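PDB 2YJ3: copper-transporting ATPase from Sulfolobus solfataricus, which probably uses ATP hydrolysis to drive heavy-metal ions such as copper across the cell membrane, the present chain being its cytosolic catalytic part. Local coordinates for residues 54-59 / 129-134; 60-65 / 106-111; 185-190 / 207-212; 189-194 / 199-204. The protein carries 1 engineered substitution. All coordinates share one frame; numbering follows the deposited sequence.

The four contacts fall into two pairs, one in each domain of the catalytic unit. Contacts 1 and 2, with centres about 9 Å apart, share helix 53-63 and its six-stranded antiparallel sheet, the nucleotide-binding domain; along the chain contact 2 is nested inside the loop closed by contact 1. Contacts 3 and 4 come later, start from the same helix 184-196 and lie about 10 Å apart, centre to centre, in the haloacid-dehalogenase-like phosphorylation domain. Between the pairs the centres are 30 to 39 Å apart and nothing touches. Nucleotide-binding residues sit in contacts 2 and 3, consistent with ATP being handled between two separately built domains.

Contact 1: residues 54-59 / 129-134; sequences LSLAYA and ASFNIS
Phe131 pushes the edge of its ring against helix 54-59, and two side chains receive it. Leu56 CD1 lies 4.0 Å from Phe131 CZ, close to the ring plane, with CE2 at the same reach; Ala59 CB meets the neighbouring ring atom, Phe131 CE1, at 4.1 Å. The Phe131 torsion sets this up: CG stands anti to the carbonyl carbon (chi1 -62°), which swings the ring along the strand toward the helix. One turn before Ala59 the backbones come closest, and Ser55 CB rests on Ala129 CB at 3.9 Å; the serine carbon, not its hydroxyl, makes that touch. This is helix-on-sheet packing in the nucleotide-binding domain of a P-type ATPase: helix 53-63 lies across the antiparallel sheet, the axis of its segment 54-59 at 68° to strand 129-134. Phe49 of strand 45-50 and Val121 of strand 119-123 close in on Phe131 from the neighbouring strands, while Tyr77 and Ala78 of helix 69-81 back Leu56. The side of the strand turned from the helix is more open: Ser130 and Asn132 are partly exposed there and lie against Asn117 of a loop.

Contact 2: residues 60-65 / 106-111; sequences ASVEAL and KIIEVK
Val62 has CG1 anti to the backbone N (chi1 176°), which leaves CG2 anti to the carbonyl carbon and aimed at Ile108 of the strand. Ile108 answers with its own CG2, while its longer branch, CG1 and CD1, leads off from Val62 toward Tyr58. The two methyls, Val62 CG2 and Ile108 CG2, touch at 3.8 Å, and Val62 CG2 also reaches Ile108 CB at 4.1 Å. One residue further along the helix, Glu63 bends at its second torsion (chi2 -74°), which brings the carboxylate to Val110. There Glu63 OE2 comes within 3.4 Å of Val110 CG1, a van der Waals touch of an oxygen on a methyl, and Glu63 CD is 4.1 Å from the same methyl. Contact 2 is therefore made by two pairs of side chains, one wholly apolar and one setting a carboxylate on a valine. More apolar surface surrounds the Glu63 chain, supplied by Val99 of strand 98-103 and by Ala71, Ile74 and Val75 of helix 69-81. A glycerol, probably from the crystallisation liquor, lies about 3 Å from the Glu63 side chain at its nearest atoms. Glu63 is known to bind ATP and AMP, as is His68, whose side chain is about 6 Å from that of Glu63; no nucleotide is bound in this model. A glutamate and a His-Pro pair lining a pocket between helix and antiparallel sheet are characteristic of the nucleotide site in the heavy-metal P-type ATPases.

Contact 3: residues 185-190 / 207-212; sequences EDKVRI and GVNDAA. With SO4 (sulfate ion), chain C.
Val188 and Ala212 bring the two backbones together, their CA atoms 6.1 Å apart, and at Lys187 and Asp210 the gap is a little wider as helix 185-190 passes the loop that leads into the next helix. Lys187 runs out straight beyond CG, its last three torsions all near 180°, and this full extension carries NZ past the loop to the sulfate. The hydrogen bond from Lys187 NZ to sulfate O1 is short, 2.6 Å. Asn209 OD1 stands near the same oxygen, 3.2 Å from sulfate O1, and Lys187 NZ is 3.6 Å from Asn209 OD1; both are close approaches, not hydrogen bonds. Halfway down the lysine, its CD brushes Asp210 CB at 4.4 Å. Asp210 itself is engaged by its own loop: Gly207 N donates to Asp210 OD1 at 3.2 Å, onto the syn lone pair, while OD2 takes a bond from Asp206 N. These two bonds fix the turn of the carboxylate within the GDGxND signature of P-type ATPases. Nearby, Val188 CG2 packs on Ala212, 4.0 Å from its CB. Lys187 and Asn209 are known ATP-binding residues, and the sulfate, probably from the crystallisation liquor, may mark a phosphate position. Lys187 NZ also forms a salt bridge with Glu34, which ends strand 30-34. The lysine thus reaches from helix 184-196 over to the end of strand 30-34, with Ala213 and Leu216 of helix 211-216 packed against Lys187 and Val188 respectively, and strand 201-205 joining the two helices in sequence.

Contact 4: residues 189-194 / 199-204; sequences RIIEKL and NKVLMI
Leu194 O takes two hydrogen bonds from a single residue, Asn199. The backbone Asn199 N reaches Leu194 O at 2.9 Å, and the side-chain Asn199 ND2 follows at 3.2 Å, with an N-H...O angle of 152°. Both donors come from the same face of the carbonyl plane, tilted somewhat out of it, and the accepting oxygen lies close to the plane of the Asn199 amide. The side chain can join in because its CG is turned back beside the backbone N (chi1 -65°), which brings the amide round to the oxygen that N already holds. With an alanine here the backbone bond could remain, but Leu194 O would probably lose its second donor and Leu194 CD1 the neighbour that ND2 now provides at 3.5 Å. The turn so held is the helix-to-strand return of a Rossmann-like haloacid dehalogenase core: helix 189-194 runs back over strand 201-204 at 158°, and that strand lies parallel between 30-34 and 219-223. The remaining contacts are apolar. Leu194 CB rests on Val201 CG2 at 3.8 Å. Deeper in, Ile191 CD1 meets Met203 SD at 3.9 Å, the two side chains crossing at about a right angle, and touches Val201 CG1 more loosely at 4.3 Å. Ile32 of strand 30-34 also packs on Ile191, and Ala213 of helix 211-216 touches both Ile191 and Met203.

Contact 1: residues 54-59 / 129-134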
loop_
_atom_site.group_PDB
_atom_site.type_symbol
_atom_site.label_atom_id
_atom_site.label_comp_id
_atom_site.label_asym_id
_atom_site.label_seq_id
_atom_site.Cartn_x
_atom_site.Cartn_y
_atom_site.Cartn_z
ATOM N N LEU A 54 -7.721 3.579 -28.175
ATOM C CA LEU A 54 -6.377 3.302 -28.695
ATOM C C LEU A 54 -5.324 3.696 -27.656
ATOM O O LEU A 54 -4.374 2.967 -27.418
ATOM C CB LEU A 54 -6.126 4.044 -30.020
ATOM C CG LEU A 54 -4.754 3.819 -30.681
ATOM C CD1 LEU A 54 -4.482 2.357 -30.936
ATOM C CD2 LEU A 54 -4.623 4.624 -31.982
ATOM N N SER A 55 -5.512 4.855 -27.038
ATOM C CA SER A 55 -4.622 5.314 -25.986
ATOM C C SER A 55 -4.610 4.336 -24.837
ATOM O O SER A 55 -3.558 4.027 -24.262
ATOM C CB SER A 55 -5.051 6.694 -25.487
ATOM O OG SER A 55 -4.865 7.656 -26.504
ATOM N N LEU A 56 -5.798 3.860 -24.500
ATOM C CA LEU A 56 -5.969 2.869 -23.443
ATOM C C LEU A 56 -5.137 1.628 -23.757
ATOM O O LEU A 56 -4.403 1.126 -22.904
ATOM C CB LEU A 56 -7.466 2.515 -23.306
ATOM C CG LEU A 56 -7.865 1.431 -22.293
ATOM C CD1 LEU A 56 -7.225 1.698 -20.934
ATOM C CD2 LEU A 56 -9.418 1.288 -22.190
ATOM N N ALA A 57 -5.237 1.144 -24.990
ATOM C CA ALA A 57 -4.530 -0.072 -25.388
ATOM C C ALA A 57 -3.022 0.145 -25.365
ATOM O O ALA A 57 -2.270 -0.775 -25.067
ATOM C CB ALA A 57 -4.963 -0.507 -26.769
ATOM N N TYR A 58 -2.585 1.354 -25.714
ATOM C CA TYR A 58 -1.169 1.674 -25.716
ATOM C C TYR A 58 -0.630 1.665 -24.294
ATOM O O TYR A 58 0.371 1.036 -24.007
ATOM C CB TYR A 58 -0.923 3.040 -26.370
ATOM C CG TYR A 58 -0.947 3.031 -27.889
ATOM C CD1 TYR A 58 -0.909 1.835 -28.594
ATOM C CD2 TYR A 58 -1.005 4.223 -28.615
ATOM C CE1 TYR A 58 -0.937 1.816 -29.972
ATOM C CE2 TYR A 58 -1.027 4.214 -30.003
ATOM C CZ TYR A 58 -0.979 3.004 -30.674
ATOM O OH TYR A 58 -0.984 2.963 -32.056
ATOM N N ALA A 59 -1.304 2.366 -23.398
ATOM C CA ALA A 59 -0.868 2.425 -22.008
ATOM C C ALA A 59 -0.800 1.022 -21.376
ATOM O O ALA A 59 0.161 0.685 -20.713
ATOM C CB ALA A 59 -1.810 3.302 -21.216
ATOM N N ALA A 129 -4.011 11.159 -22.671
ATOM C CA ALA A 129 -4.968 10.429 -21.847
ATOM C C ALA A 129 -4.517 10.456 -20.402
ATOM O O ALA A 129 -3.374 10.840 -20.107
ATOM C CB ALA A 129 -5.091 8.974 -22.334
ATOM N N SER A 130 -5.391 10.020 -19.498
ATOM C CA SER A 130 -5.033 9.959 -18.082
ATOM C C SER A 130 -5.915 8.995 -17.285
ATOM O O SER A 130 -7.020 8.647 -17.717
ATOM C CB SER A 130 -5.096 11.355 -17.456
ATOM O OG SER A 130 -6.445 11.773 -17.370
ATOM N N PHE A 131 -5.420 8.576 -16.119
ATOM C CA PHE A 131 -6.169 7.698 -15.209
ATOM C C PHE A 131 -6.215 8.328 -13.848
ATOM O O PHE A 131 -5.222 8.927 -13.407
ATOM C CB PHE A 131 -5.449 6.354 -14.988
ATOM C CG PHE A 131 -5.279 5.530 -16.224
ATOM C CD1 PHE A 131 -4.197 5.740 -17.070
ATOM C CD2 PHE A 131 -6.188 4.529 -16.532
ATOM C CE1 PHE A 131 -4.043 4.974 -18.207
ATOM C CE2 PHE A 131 -6.030 3.745 -17.663
ATOM C CZ PHE A 131 -4.972 3.970 -18.502
ATOM N N ASN A 132 -7.360 8.188 -13.183
ATOM C CA ASN A 132 -7.424 8.323 -11.739
ATOM C C ASN A 132 -7.368 6.895 -11.198
ATOM O O ASN A 132 -8.105 6.050 -11.672
ATOM C CB ASN A 132 -8.743 8.977 -11.318
ATOM C CG ASN A 132 -8.597 10.454 -10.991
ATOM O OD1 ASN A 132 -8.272 11.275 -11.853
ATOM N ND2 ASN A 132 -8.855 10.801 -9.735
ATOM N N ILE A 133 -6.484 6.614 -10.246
ATOM C CA ILE A 133 -6.461 5.306 -9.596
ATOM C C ILE A 133 -6.581 5.491 -8.088
ATOM O O ILE A 133 -6.054 6.450 -7.533
ATOM C CB ILE A 133 -5.178 4.494 -9.903
ATOM C CG1 ILE A 133 -4.021 4.944 -9.017
ATOM C CG2 ILE A 133 -4.813 4.568 -11.373
ATOM C CD1 ILE A 133 -3.964 4.234 -7.672
ATOM N N SER A 134 -7.269 4.572 -7.422
ATOM C CA SER A 134 -7.410 4.671 -5.978
ATOM C C SER A 134 -7.231 3.326 -5.278
ATOM O O SER A 134 -7.411 2.263 -5.884
ATOM C CB SER A 134 -8.763 5.285 -5.616
ATOM O OG SER A 134 -9.806 4.373 -5.885
#

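Contact 2: residues 60-65 / 106-111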
loop_
_atom_site.group_PDB
_atom_site.type_symbol
_atom_site.label_atom_id
_atom_site.label_comp_id
_atom_site.label_asym_id
_atom_site.label_seq_id
_atom_site.Cartn_x
_atom_site.Cartn_y
_atom_site.Cartn_z
ATOM N N ALA A 60 -1.843 0.223 -21.566
ATOM C CA ALA A 60 -1.912 -1.112 -20.981
ATOM C C ALA A 60 -0.824 -2.008 -21.545
ATOM O O ALA A 60 -0.234 -2.836 -20.829
ATOM C CB ALA A 60 -3.309 -1.736 -21.245
ATOM N N SER A 61 -0.570 -1.853 -22.842
ATOM C CA SER A 61 0.448 -2.642 -23.516
ATOM C C SER A 61 1.824 -2.363 -22.914
ATOM O O SER A 61 2.616 -3.277 -22.734
ATOM C CB SER A 61 0.446 -2.374 -25.028
ATOM O OG SER A 61 -0.773 -2.774 -25.630
ATOM N N VAL A 62 2.120 -1.106 -22.595
ATOM C CA VAL A 62 3.395 -0.824 -21.942
ATOM C C VAL A 62 3.366 -1.271 -20.473
ATOM O O VAL A 62 4.327 -1.849 -19.967
ATOM C CB VAL A 62 3.786 0.667 -22.047
ATOM C CG1 VAL A 62 5.068 0.923 -21.281
ATOM C CG2 VAL A 62 3.949 1.061 -23.506
ATOM N N GLU A 63 2.262 -1.007 -19.789
ATOM C CA GLU A 63 2.166 -1.368 -18.377
ATOM C C GLU A 63 2.233 -2.883 -18.157
ATOM O O GLU A 63 2.554 -3.344 -17.053
ATOM C CB GLU A 63 0.887 -0.789 -17.762
ATOM C CG GLU A 63 0.908 0.710 -17.586
ATOM C CD GLU A 63 1.793 1.161 -16.428
ATOM O OE1 GLU A 63 2.784 0.473 -16.114
ATOM O OE2 GLU A 63 1.489 2.207 -15.822
ATOM N N ALA A 64 1.940 -3.657 -19.202
ATOM C CA ALA A 64 1.953 -5.117 -19.078
ATOM C C ALA A 64 3.343 -5.684 -18.835
ATOM O O ALA A 64 3.500 -6.874 -18.579
ATOM C CB ALA A 64 1.317 -5.778 -20.308
ATOM N N LEU A 65 4.362 -4.843 -18.889
ATOM C CA LEU A 65 5.732 -5.335 -18.703
ATOM C C LEU A 65 6.268 -4.975 -17.327
ATOM O O LEU A 65 7.407 -5.267 -17.002
ATOM C CB LEU A 65 6.638 -4.771 -19.789
ATOM C CG LEU A 65 6.138 -5.064 -21.206
ATOM C CD1 LEU A 65 7.051 -4.446 -22.277
ATOM C CD2 LEU A 65 6.030 -6.568 -21.410
ATOM N N LYS A 106 5.493 4.506 -32.609
ATOM C CA LYS A 106 5.181 5.596 -31.683
ATOM C C LYS A 106 5.776 5.358 -30.294
ATOM O O LYS A 106 5.778 4.230 -29.786
ATOM C CB LYS A 106 3.661 5.781 -31.570
ATOM C CG LYS A 106 3.065 6.782 -32.556
ATOM C CD LYS A 106 2.061 6.134 -33.495
ATOM C CE LYS A 106 1.034 5.313 -32.730
ATOM N NZ LYS A 106 -0.372 5.692 -33.089
ATOM N N ILE A 107 6.242 6.426 -29.661
ATOM C CA ILE A 107 6.794 6.315 -28.319
ATOM C C ILE A 107 5.726 6.586 -27.269
ATOM O O ILE A 107 5.147 7.670 -27.212
ATOM C CB ILE A 107 7.972 7.289 -28.101
ATOM C CG1 ILE A 107 9.107 6.991 -29.082
ATOM C CG2 ILE A 107 8.483 7.205 -26.665
ATOM C CD1 ILE A 107 9.617 5.564 -29.026
ATOM N N ILE A 108 5.487 5.601 -26.420
ATOM C CA ILE A 108 4.464 5.731 -25.392
ATOM C C ILE A 108 5.071 5.769 -24.003
ATOM O O ILE A 108 5.939 4.968 -23.679
ATOM C CB ILE A 108 3.426 4.580 -25.451
ATOM C CG1 ILE A 108 2.467 4.783 -26.628
ATOM C CG2 ILE A 108 2.582 4.571 -24.179
ATOM C CD1 ILE A 108 2.990 4.290 -27.928
ATOM N N GLU A 109 4.611 6.708 -23.189
ATOM C CA GLU A 109 5.060 6.840 -21.811
ATOM C C GLU A 109 3.871 6.898 -20.893
ATOM O O GLU A 109 2.908 7.620 -21.164
ATOM C CB GLU A 109 5.827 8.146 -21.620
ATOM C CG GLU A 109 7.058 8.269 -22.446
ATOM C CD GLU A 109 7.783 9.578 -22.159
ATOM O OE1 GLU A 109 7.406 10.618 -22.756
ATOM O OE2 GLU A 109 8.705 9.560 -21.314
ATOM N N VAL A 110 3.941 6.159 -19.796
ATOM C CA VAL A 110 2.911 6.224 -18.766
ATOM C C VAL A 110 3.593 6.637 -17.468
ATOM O O VAL A 110 4.471 5.942 -16.973
ATOM C CB VAL A 110 2.190 4.878 -18.603
ATOM C CG1 VAL A 110 1.024 5.013 -17.631
ATOM C CG2 VAL A 110 1.712 4.368 -19.953
ATOM N N LYS A 111 3.238 7.801 -16.942
ATOM C CA LYS A 111 3.973 8.319 -15.793
ATOM C C LYS A 111 3.129 9.158 -14.834
ATOM O O LYS A 111 2.119 9.750 -15.220
ATOM C CB LYS A 111 5.236 9.076 -16.238
ATOM C CG LYS A 111 5.031 10.178 -17.264
ATOM C CD LYS A 111 6.390 10.819 -17.628
ATOM C CE LYS A 111 6.236 11.971 -18.631
ATOM N NZ LYS A 111 7.560 12.596 -18.992
#

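Contact 3: residues 185-190 / 207-212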
loop_
_atom_site.group_PDB
_atom_site.type_symbol
_atom_site.label_atom_id
_atom_site.label_comp_id
_atom_site.label_asym_id
_atom_site.label_seq_id
_atom_site.Cartn_x
_atom_site.Cartn_y
_atom_site.Cartn_z
ATOM N N GLU A 185 11.326 8.648 4.724
ATOM C CA GLU A 185 12.149 9.286 5.749
ATOM C C GLU A 185 11.314 10.090 6.738
ATOM O O GLU A 185 11.641 10.153 7.922
ATOM C CB GLU A 185 13.232 10.166 5.111
ATOM C CG GLU A 185 14.311 9.364 4.376
ATOM C CD GLU A 185 13.780 8.597 3.166
ATOM O OE1 GLU A 185 12.792 9.055 2.553
ATOM O OE2 GLU A 185 14.355 7.541 2.820
ATOM N N ASP A 186 10.241 10.709 6.252
ATOM C CA ASP A 186 9.280 11.356 7.136
ATOM C C ASP A 186 8.682 10.343 8.105
ATOM O O ASP A 186 8.529 10.620 9.289
ATOM C CB ASP A 186 8.155 11.991 6.324
ATOM C CG ASP A 186 8.661 13.020 5.341
ATOM O OD1 ASP A 186 9.854 13.378 5.430
ATOM O OD2 ASP A 186 7.868 13.467 4.482
ATOM N N LYS A 187 8.332 9.166 7.604
ATOM C CA LYS A 187 7.735 8.149 8.473
ATOM C C LYS A 187 8.732 7.731 9.550
ATOM O O LYS A 187 8.388 7.660 10.732
ATOM C CB LYS A 187 7.260 6.933 7.668
ATOM C CG LYS A 187 6.233 7.275 6.603
ATOM C CD LYS A 187 5.872 6.070 5.741
ATOM C CE LYS A 187 5.033 6.514 4.547
ATOM N NZ LYS A 187 4.804 5.416 3.567
ATOM N N VAL A 188 9.978 7.486 9.143
ATOM C CA VAL A 188 11.003 7.056 10.090
ATOM C C VAL A 188 11.166 8.075 11.227
ATOM O O VAL A 188 11.218 7.702 12.403
ATOM C CB VAL A 188 12.360 6.762 9.389
ATOM C CG1 VAL A 188 13.220 8.016 9.304
ATOM C CG2 VAL A 188 13.111 5.673 10.124
ATOM N N ARG A 189 11.225 9.360 10.876
ATOM C CA ARG A 189 11.333 10.426 11.877
ATOM C C ARG A 189 10.111 10.466 12.809
ATOM O O ARG A 189 10.227 10.785 13.987
ATOM C CB ARG A 189 11.549 11.783 11.199
ATOM C CG ARG A 189 12.983 12.012 10.697
ATOM C CD ARG A 189 13.099 13.261 9.828
ATOM N NE ARG A 189 14.489 13.706 9.717
ATOM C CZ ARG A 189 14.994 14.350 8.670
ATOM N NH1 ARG A 189 14.223 14.625 7.625
ATOM N NH2 ARG A 189 16.273 14.713 8.666
ATOM N N ILE A 190 8.944 10.119 12.283
ATOM C CA ILE A 190 7.734 10.051 13.098
ATOM C C ILE A 190 7.803 8.942 14.146
ATOM O O ILE A 190 7.459 9.142 15.313
ATOM C CB ILE A 190 6.487 9.867 12.223
ATOM C CG1 ILE A 190 6.171 11.184 11.504
ATOM C CG2 ILE A 190 5.306 9.414 13.066
ATOM C CD1 ILE A 190 4.767 11.263 10.973
ATOM N N GLY A 207 6.367 -3.430 4.096
ATOM C CA GLY A 207 7.582 -4.189 4.337
ATOM C C GLY A 207 8.742 -3.782 3.449
ATOM O O GLY A 207 9.856 -4.302 3.592
ATOM N N VAL A 208 8.473 -2.847 2.539
ATOM C CA VAL A 208 9.485 -2.329 1.630
ATOM C C VAL A 208 9.513 -0.801 1.649
ATOM O O VAL A 208 10.432 -0.206 2.213
ATOM C CB VAL A 208 9.253 -2.825 0.194
ATOM N N ASN A 209 8.503 -0.174 1.044
ATOM C CA ASN A 209 8.425 1.289 0.950
ATOM C C ASN A 209 8.474 1.997 2.308
ATOM O O ASN A 209 8.447 3.229 2.386
ATOM C CB ASN A 209 7.162 1.707 0.174
ATOM C CG ASN A 209 7.054 3.229 -0.033
ATOM O OD1 ASN A 209 6.818 3.986 0.914
ATOM N ND2 ASN A 209 7.200 3.671 -1.281
ATOM N N ASP A 210 8.550 1.216 3.379
ATOM C CA ASP A 210 8.549 1.766 4.727
ATOM C C ASP A 210 9.304 0.842 5.663
ATOM O O ASP A 210 8.993 0.762 6.849
ATOM C CB ASP A 210 7.121 1.905 5.221
ATOM C CG ASP A 210 6.352 0.608 5.108
ATOM O OD1 ASP A 210 7.010 -0.450 5.006
ATOM O OD2 ASP A 210 5.102 0.643 5.105
ATOM N N ALA A 211 10.290 0.142 5.112
ATOM C CA ALA A 211 11.074 -0.825 5.869
ATOM C C ALA A 211 11.863 -0.182 7.002
ATOM O O ALA A 211 12.081 -0.791 8.041
ATOM C CB ALA A 211 12.000 -1.604 4.937
ATOM N N ALA A 212 12.301 1.054 6.806
ATOM C CA ALA A 212 13.079 1.724 7.841
ATOM C C ALA A 212 12.186 2.073 9.024
ATOM O O ALA A 212 12.564 1.870 10.172
ATOM C CB ALA A 212 13.754 2.965 7.287
HETATM S S SO4 C . 2.907 5.056 0.497
HETATM O O1 SO4 C . 4.127 5.661 1.020
HETATM O O2 SO4 C . 2.098 4.535 1.604
HETATM O O3 SO4 C . 2.117 6.045 -0.245
HETATM O O4 SO4 C . 3.281 3.968 -0.402
#

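Contact 4: residues 189-194 / 199-204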
loop_
_atom_site.group_PDB
_atom_site.type_symbol
_atom_site.label_atom_id
_atom_site.label_comp_id
_atom_site.label_asym_id
_atom_site.label_seq_id
_atom_site.Cartn_x
_atom_site.Cartn_y
_atom_site.Cartn_z
ATOM N N ARG A 189 11.225 9.360 10.876
ATOM C CA ARG A 189 11.333 10.426 11.877
ATOM C C ARG A 189 10.111 10.466 12.809
ATOM O O ARG A 189 10.227 10.785 13.987
ATOM C CB ARG A 189 11.549 11.783 11.199
ATOM C CG ARG A 189 12.983 12.012 10.697
ATOM C CD ARG A 189 13.099 13.261 9.828
ATOM N NE ARG A 189 14.489 13.706 9.717
ATOM C CZ ARG A 189 14.994 14.350 8.670
ATOM N NH1 ARG A 189 14.223 14.625 7.625
ATOM N NH2 ARG A 189 16.273 14.713 8.666
ATOM N N ILE A 190 8.944 10.119 12.283
ATOM C CA ILE A 190 7.734 10.051 13.098
ATOM C C ILE A 190 7.803 8.942 14.146
ATOM O O ILE A 190 7.459 9.142 15.313
ATOM C CB ILE A 190 6.487 9.867 12.223
ATOM C CG1 ILE A 190 6.171 11.184 11.504
ATOM C CG2 ILE A 190 5.306 9.414 13.066
ATOM C CD1 ILE A 190 4.767 11.263 10.973
ATOM N N ILE A 191 8.251 7.769 13.724
ATOM C CA ILE A 191 8.442 6.668 14.645
ATOM C C ILE A 191 9.417 7.079 15.740
ATOM O O ILE A 191 9.113 6.950 16.924
ATOM C CB ILE A 191 8.985 5.413 13.928
ATOM C CG1 ILE A 191 8.042 4.989 12.797
ATOM C CG2 ILE A 191 9.205 4.282 14.932
ATOM C CD1 ILE A 191 6.657 4.605 13.257
ATOM N N GLU A 192 10.588 7.579 15.358
ATOM C CA GLU A 192 11.581 7.935 16.367
ATOM C C GLU A 192 11.031 8.926 17.381
ATOM O O GLU A 192 11.288 8.794 18.579
ATOM C CB GLU A 192 12.866 8.484 15.753
ATOM C CG GLU A 192 13.842 8.945 16.827
ATOM C CD GLU A 192 15.259 9.122 16.320
ATOM O OE1 GLU A 192 15.548 10.183 15.706
ATOM O OE2 GLU A 192 16.081 8.204 16.553
ATOM N N LYS A 193 10.278 9.915 16.896
ATOM C CA LYS A 193 9.655 10.911 17.770
ATOM C C LYS A 193 8.640 10.292 18.739
ATOM O O LYS A 193 8.635 10.612 19.923
ATOM C CB LYS A 193 8.993 12.015 16.949
ATOM N N LEU A 194 7.783 9.407 18.240
ATOM C CA LEU A 194 6.854 8.692 19.113
ATOM C C LEU A 194 7.596 7.910 20.201
ATOM O O LEU A 194 7.223 7.948 21.377
ATOM C CB LEU A 194 5.961 7.740 18.308
ATOM C CG LEU A 194 4.663 8.327 17.746
ATOM C CD1 LEU A 194 4.018 9.236 18.776
ATOM C CD2 LEU A 194 4.923 9.095 16.474
ATOM N N ASN A 199 6.263 6.491 23.721
ATOM C CA ASN A 199 5.296 5.536 23.194
ATOM C C ASN A 199 5.913 4.208 22.767
ATOM O O ASN A 199 6.948 4.172 22.107
ATOM C CB ASN A 199 4.523 6.145 22.023
ATOM C CG ASN A 199 3.657 7.309 22.445
ATOM O OD1 ASN A 199 2.563 7.119 22.983
ATOM N ND2 ASN A 199 4.142 8.526 22.206
ATOM N N LYS A 200 5.272 3.114 23.156
ATOM C CA LYS A 200 5.610 1.818 22.594
ATOM C C LYS A 200 4.706 1.580 21.385
ATOM O O LYS A 200 3.482 1.555 21.497
ATOM C CB LYS A 200 5.502 0.713 23.643
ATOM C CG LYS A 200 6.624 0.741 24.676
ATOM N N VAL A 201 5.332 1.427 20.224
ATOM C CA VAL A 201 4.648 1.584 18.952
ATOM C C VAL A 201 4.689 0.319 18.137
ATOM O O VAL A 201 5.756 -0.236 17.881
ATOM C CB VAL A 201 5.321 2.689 18.102
ATOM C CG1 VAL A 201 4.804 2.651 16.673
ATOM C CG2 VAL A 201 5.104 4.064 18.725
ATOM N N LEU A 202 3.520 -0.129 17.711
ATOM C CA LEU A 202 3.430 -1.293 16.855
ATOM C C LEU A 202 3.034 -0.787 15.492
ATOM O O LEU A 202 2.091 -0.002 15.358
ATOM C CB LEU A 202 2.392 -2.266 17.395
ATOM C CG LEU A 202 2.113 -3.539 16.597
ATOM C CD1 LEU A 202 1.559 -4.629 17.527
ATOM C CD2 LEU A 202 1.161 -3.257 15.453
ATOM N N MET A 203 3.753 -1.215 14.468
ATOM C CA MET A 203 3.467 -0.673 13.159
ATOM C C MET A 203 3.177 -1.748 12.151
ATOM O O MET A 203 3.832 -2.776 12.139
ATOM C CB MET A 203 4.612 0.200 12.660
ATOM C CG MET A 203 4.304 0.782 11.300
ATOM S SD MET A 203 5.524 1.941 10.683
ATOM C CE MET A 203 4.792 2.380 9.104
ATOM N N ILE A 204 2.210 -1.477 11.280
ATOM C CA ILE A 204 1.822 -2.403 10.232
ATOM C C ILE A 204 2.051 -1.749 8.883
ATOM O O ILE A 204 1.507 -0.677 8.616
ATOM C CB ILE A 204 0.338 -2.743 10.366
ATOM C CG1 ILE A 204 0.046 -3.131 11.813
ATOM C CG2 ILE A 204 -0.050 -3.825 9.375
ATOM C CD1 ILE A 204 -1.375 -3.527 12.061
#